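Local coordinates for fatty acid synthase 1, isoform A (Drosophila melanogaster, PDB 6FN6), which probably builds long-chain saturated fatty acids from acetyl-CoA and malonyl-CoA with NADPH, the chain here being its modifying region of dehydratase, enoylreductase and ketoreductase, at residues Q562-N573 and S582-Q590. Numbering follows the deposited sequence.
Sequences QATLQVEHAYVN and SLKWIEAAQ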
loop_
_atom_site.group_PDB
_atom_site.type_symbol
_atom_site.label_atom_id
_atom_site.label_comp_id
_atom_site.label_asym_id
_atom_site.label_seq_id
_atom_site.Cartn_x
_atom_site.Cartn_y
_atom_site.Cartn_z
ATOM N N GLN A 562 20.163 -2.482 -46.625
ATOM C CA GLN A 562 20.328 -1.425 -45.631
ATOM C C GLN A 562 21.273 -0.351 -46.167
ATOM O O GLN A 562 22.258 0.007 -45.520
ATOM C CB GLN A 562 20.855 -1.981 -44.303
ATOM C CG GLN A 562 19.870 -2.855 -43.530
ATOM C CD GLN A 562 18.691 -2.068 -42.976
ATOM O OE1 GLN A 562 18.012 -1.345 -43.705
ATOM N NE2 GLN A 562 18.448 -2.204 -41.676
ATOM N N ALA A 563 20.961 0.157 -47.354
ATOM C CA ALA A 563 21.757 1.201 -47.985
ATOM C C ALA A 563 21.408 2.562 -47.394
ATOM O O ALA A 563 20.273 2.799 -46.980
ATOM C CB ALA A 563 21.540 1.205 -49.484
ATOM N N THR A 564 22.396 3.450 -47.362
ATOM C CA THR A 564 22.255 4.754 -46.726
ATOM C C THR A 564 22.518 5.888 -47.712
ATOM O O THR A 564 23.597 5.988 -48.294
ATOM C CB THR A 564 23.219 4.900 -45.529
ATOM O OG1 THR A 564 24.571 4.734 -45.973
ATOM C CG2 THR A 564 22.909 3.859 -44.462
ATOM N N LEU A 565 21.505 6.729 -47.901
ATOM C CA LEU A 565 21.610 7.900 -48.764
ATOM C C LEU A 565 21.645 9.177 -47.929
ATOM O O LEU A 565 21.060 9.237 -46.850
ATOM C CB LEU A 565 20.429 7.953 -49.735
ATOM C CG LEU A 565 20.326 6.843 -50.784
ATOM C CD1 LEU A 565 19.161 7.123 -51.721
ATOM C CD2 LEU A 565 21.622 6.663 -51.568
ATOM N N GLN A 566 22.342 10.193 -48.427
ATOM C CA GLN A 566 22.445 11.468 -47.722
ATOM C C GLN A 566 21.150 12.264 -47.866
ATOM O O GLN A 566 20.874 12.841 -48.915
ATOM C CB GLN A 566 23.628 12.288 -48.245
ATOM C CG GLN A 566 24.990 11.807 -47.760
ATOM C CD GLN A 566 26.071 12.867 -47.904
ATOM O OE1 GLN A 566 26.085 13.631 -48.872
ATOM N NE2 GLN A 566 26.978 12.923 -46.934
ATOM N N VAL A 567 20.354 12.274 -46.801
ATOM C CA VAL A 567 19.079 12.981 -46.790
ATOM C C VAL A 567 19.187 14.264 -45.971
ATOM O O VAL A 567 20.130 14.441 -45.199
ATOM C CB VAL A 567 17.959 12.077 -46.249
ATOM C CG1 VAL A 567 17.866 10.798 -47.073
ATOM C CG2 VAL A 567 18.195 11.747 -44.775
ATOM N N GLU A 568 18.227 15.165 -46.153
ATOM C CA GLU A 568 18.231 16.435 -45.437
ATOM C C GLU A 568 17.576 16.318 -44.061
ATOM O O GLU A 568 18.050 16.908 -43.090
ATOM C CB GLU A 568 17.516 17.506 -46.260
ATOM C CG GLU A 568 17.613 18.905 -45.672
ATOM C CD GLU A 568 16.930 19.950 -46.532
ATOM O OE1 GLU A 568 16.222 19.566 -47.487
ATOM O OE2 GLU A 568 17.101 21.155 -46.251
ATOM N N HIS A 569 16.483 15.564 -43.990
ATOM C CA HIS A 569 15.741 15.389 -42.745
ATOM C C HIS A 569 15.607 13.920 -42.369
ATOM O O HIS A 569 15.254 13.082 -43.202
ATOM C CB HIS A 569 14.357 16.030 -42.843
ATOM C CG HIS A 569 14.394 17.516 -43.012
ATOM N ND1 HIS A 569 15.115 18.339 -42.174
ATOM C CD2 HIS A 569 13.794 18.328 -43.913
ATOM C CE1 HIS A 569 14.964 19.594 -42.554
ATOM N NE2 HIS A 569 14.168 19.616 -43.608
ATOM N N ALA A 570 15.880 13.618 -41.105
ATOM C CA ALA A 570 15.814 12.249 -40.623
ATOM C C ALA A 570 15.555 12.195 -39.125
ATOM O O ALA A 570 15.703 13.190 -38.414
ATOM C CB ALA A 570 17.103 11.517 -40.957
ATOM N N TYR A 571 15.146 11.022 -38.659
ATOM C CA TYR A 571 14.954 10.785 -37.237
ATOM C C TYR A 571 15.544 9.424 -36.897
ATOM O O TYR A 571 15.839 8.629 -37.791
ATOM C CB TYR A 571 13.470 10.847 -36.861
ATOM C CG TYR A 571 12.654 9.704 -37.413
ATOM C CD1 TYR A 571 12.151 9.744 -38.708
ATOM C CD2 TYR A 571 12.388 8.583 -36.641
ATOM C CE1 TYR A 571 11.406 8.697 -39.220
ATOM C CE2 TYR A 571 11.644 7.533 -37.143
ATOM C CZ TYR A 571 11.155 7.594 -38.433
ATOM O OH TYR A 571 10.413 6.548 -38.936
ATOM N N VAL A 572 15.720 9.162 -35.607
ATOM C CA VAL A 572 16.279 7.897 -35.158
ATOM C C VAL A 572 15.140 6.958 -34.797
ATOM O O VAL A 572 14.142 7.378 -34.208
ATOM C CB VAL A 572 17.242 8.099 -33.975
ATOM C CG1 VAL A 572 17.764 6.757 -33.460
ATOM C CG2 VAL A 572 18.396 9.000 -34.385
ATOM N N ASN A 573 15.292 5.689 -35.156
ATOM C CA ASN A 573 14.277 4.692 -34.866
ATOM C C ASN A 573 14.915 3.367 -34.479
ATOM O O ASN A 573 15.946 2.978 -35.028
ATOM C CB ASN A 573 13.366 4.496 -36.079
ATOM C CG ASN A 573 12.185 3.592 -35.784
ATOM O OD1 ASN A 573 11.774 3.441 -34.633
ATOM N ND2 ASN A 573 11.635 2.980 -36.827
ATOM N N SER A 582 19.840 -1.997 -33.765
ATOM C CA SER A 582 18.807 -1.637 -34.724
ATOM C C SER A 582 18.586 -0.125 -34.788
ATOM O O SER A 582 17.882 0.366 -35.671
ATOM C CB SER A 582 17.498 -2.342 -34.368
ATOM O OG SER A 582 17.065 -1.984 -33.069
ATOM N N LEU A 583 19.166 0.611 -33.844
ATOM C CA LEU A 583 19.041 2.067 -33.838
ATOM C C LEU A 583 19.704 2.666 -35.074
ATOM O O LEU A 583 20.921 2.591 -35.236
ATOM C CB LEU A 583 19.662 2.660 -32.573
ATOM C CG LEU A 583 18.870 2.449 -31.282
ATOM C CD1 LEU A 583 19.741 2.715 -30.067
ATOM C CD2 LEU A 583 17.642 3.344 -31.265
ATOM N N LYS A 584 18.895 3.259 -35.945
ATOM C CA LYS A 584 19.412 3.846 -37.174
ATOM C C LYS A 584 18.631 5.105 -37.549
ATOM O O LYS A 584 17.476 5.271 -37.159
ATOM C CB LYS A 584 19.343 2.831 -38.322
ATOM C CG LYS A 584 20.255 1.616 -38.157
ATOM C CD LYS A 584 20.225 0.732 -39.399
ATOM C CE LYS A 584 21.224 -0.416 -39.317
ATOM N NZ LYS A 584 20.805 -1.474 -38.354
ATOM N N TRP A 585 19.276 5.998 -38.292
ATOM C CA TRP A 585 18.611 7.192 -38.795
ATOM C C TRP A 585 17.702 6.825 -39.960
ATOM O O TRP A 585 18.082 6.043 -40.833
ATOM C CB TRP A 585 19.630 8.245 -39.229
ATOM C CG TRP A 585 20.376 8.860 -38.091
ATOM C CD1 TRP A 585 21.537 8.414 -37.532
ATOM C CD2 TRP A 585 20.013 10.045 -37.372
ATOM N NE1 TRP A 585 21.919 9.247 -36.506
ATOM C CE2 TRP A 585 20.999 10.256 -36.388
ATOM C CE3 TRP A 585 18.949 10.946 -37.464
ATOM C CZ2 TRP A 585 20.952 11.332 -35.505
ATOM C CZ3 TRP A 585 18.904 12.011 -36.586
ATOM C CH2 TRP A 585 19.898 12.196 -35.620
ATOM N N ILE A 586 16.505 7.399 -39.972
ATOM C CA ILE A 586 15.538 7.137 -41.027
ATOM C C ILE A 586 15.138 8.453 -41.666
ATOM O O ILE A 586 14.950 9.452 -40.977
ATOM C CB ILE A 586 14.303 6.403 -40.478
ATOM C CG1 ILE A 586 14.714 5.128 -39.731
ATOM C CG2 ILE A 586 13.321 6.089 -41.602
ATOM C CD1 ILE A 586 15.434 4.101 -40.583
ATOM N N GLU A 587 14.996 8.457 -42.986
ATOM C CA GLU A 587 14.570 9.660 -43.683
ATOM C C GLU A 587 13.163 10.010 -43.223
ATOM O O GLU A 587 12.320 9.127 -43.059
ATOM C CB GLU A 587 14.610 9.459 -45.195
ATOM C CG GLU A 587 14.338 10.719 -46.000
ATOM C CD GLU A 587 14.321 10.459 -47.496
ATOM O OE1 GLU A 587 14.169 11.429 -48.267
ATOM O OE2 GLU A 587 14.457 9.285 -47.903
ATOM N N ALA A 588 12.908 11.297 -43.022
ATOM C CA ALA A 588 11.617 11.737 -42.515
ATOM C C ALA A 588 10.783 12.328 -43.634
ATOM O O ALA A 588 11.315 12.738 -44.665
ATOM C CB ALA A 588 11.805 12.754 -41.401
ATOM N N ALA A 589 9.470 12.361 -43.436
ATOM C CA ALA A 589 8.592 12.970 -44.418
ATOM C C ALA A 589 8.746 14.479 -44.327
ATOM O O ALA A 589 9.094 15.004 -43.273
ATOM C CB ALA A 589 7.148 12.557 -44.177
ATOM N N GLN A 590 8.496 15.178 -45.426
ATOM C CA GLN A 590 8.562 16.630 -45.412
ATOM C C GLN A 590 7.356 17.187 -44.665
ATOM O O GLN A 590 6.439 16.446 -44.306
ATOM C CB GLN A 590 8.639 17.190 -46.834
ATOM C CG GLN A 590 7.408 16.945 -47.690
ATOM C CD GLN A 590 7.504 17.626 -49.045
ATOM O OE1 GLN A 590 8.593 17.981 -49.498
ATOM N NE2 GLN A 590 6.362 17.819 -49.696
#
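Tyr571 and Ile586 form a hydrogen-bonded pair of an antiparallel beta hairpin, strand 570-574 with strand 583-587. The backbone hydrogen bonds of this pair run both ways: Ile586 N to Tyr571 O is 2.6 Å, and Tyr571 N to Ile586 O is 2.8 Å. Asn573 and Lys584 form a second such pair. Beyond the paired strands, Ala588 N hydrogen-bonds to His569 O at 3.0 Å.

Two CH-pi contacts lie on opposite faces of the hairpin. On one, Val572 sets CG2 over the six-membered ring of Trp585, 3.4 Å from its centroid. CG1 of Val572, anti to the backbone N (chi1 177°), turns instead to Leu583 CD2. Helix 876-885 packs on this face, and Trp585 NE1 hydrogen-bonds to Asp873 O. On the other, Ile586 CB sits over the Tyr571 ring, offset toward its rim. Ala588 CB meets the edge of that ring.

Outside the hairpin, Val567 pairs through its backbone with Ile913. The extended chain of Glu587, CG anti to the backbone N (chi1 -173°), passes alongside Val567. Its OE2 accepts a hydrogen bond from Arg918 N, while Val567 CG1 rests 3.6 Å from Glu587 CD.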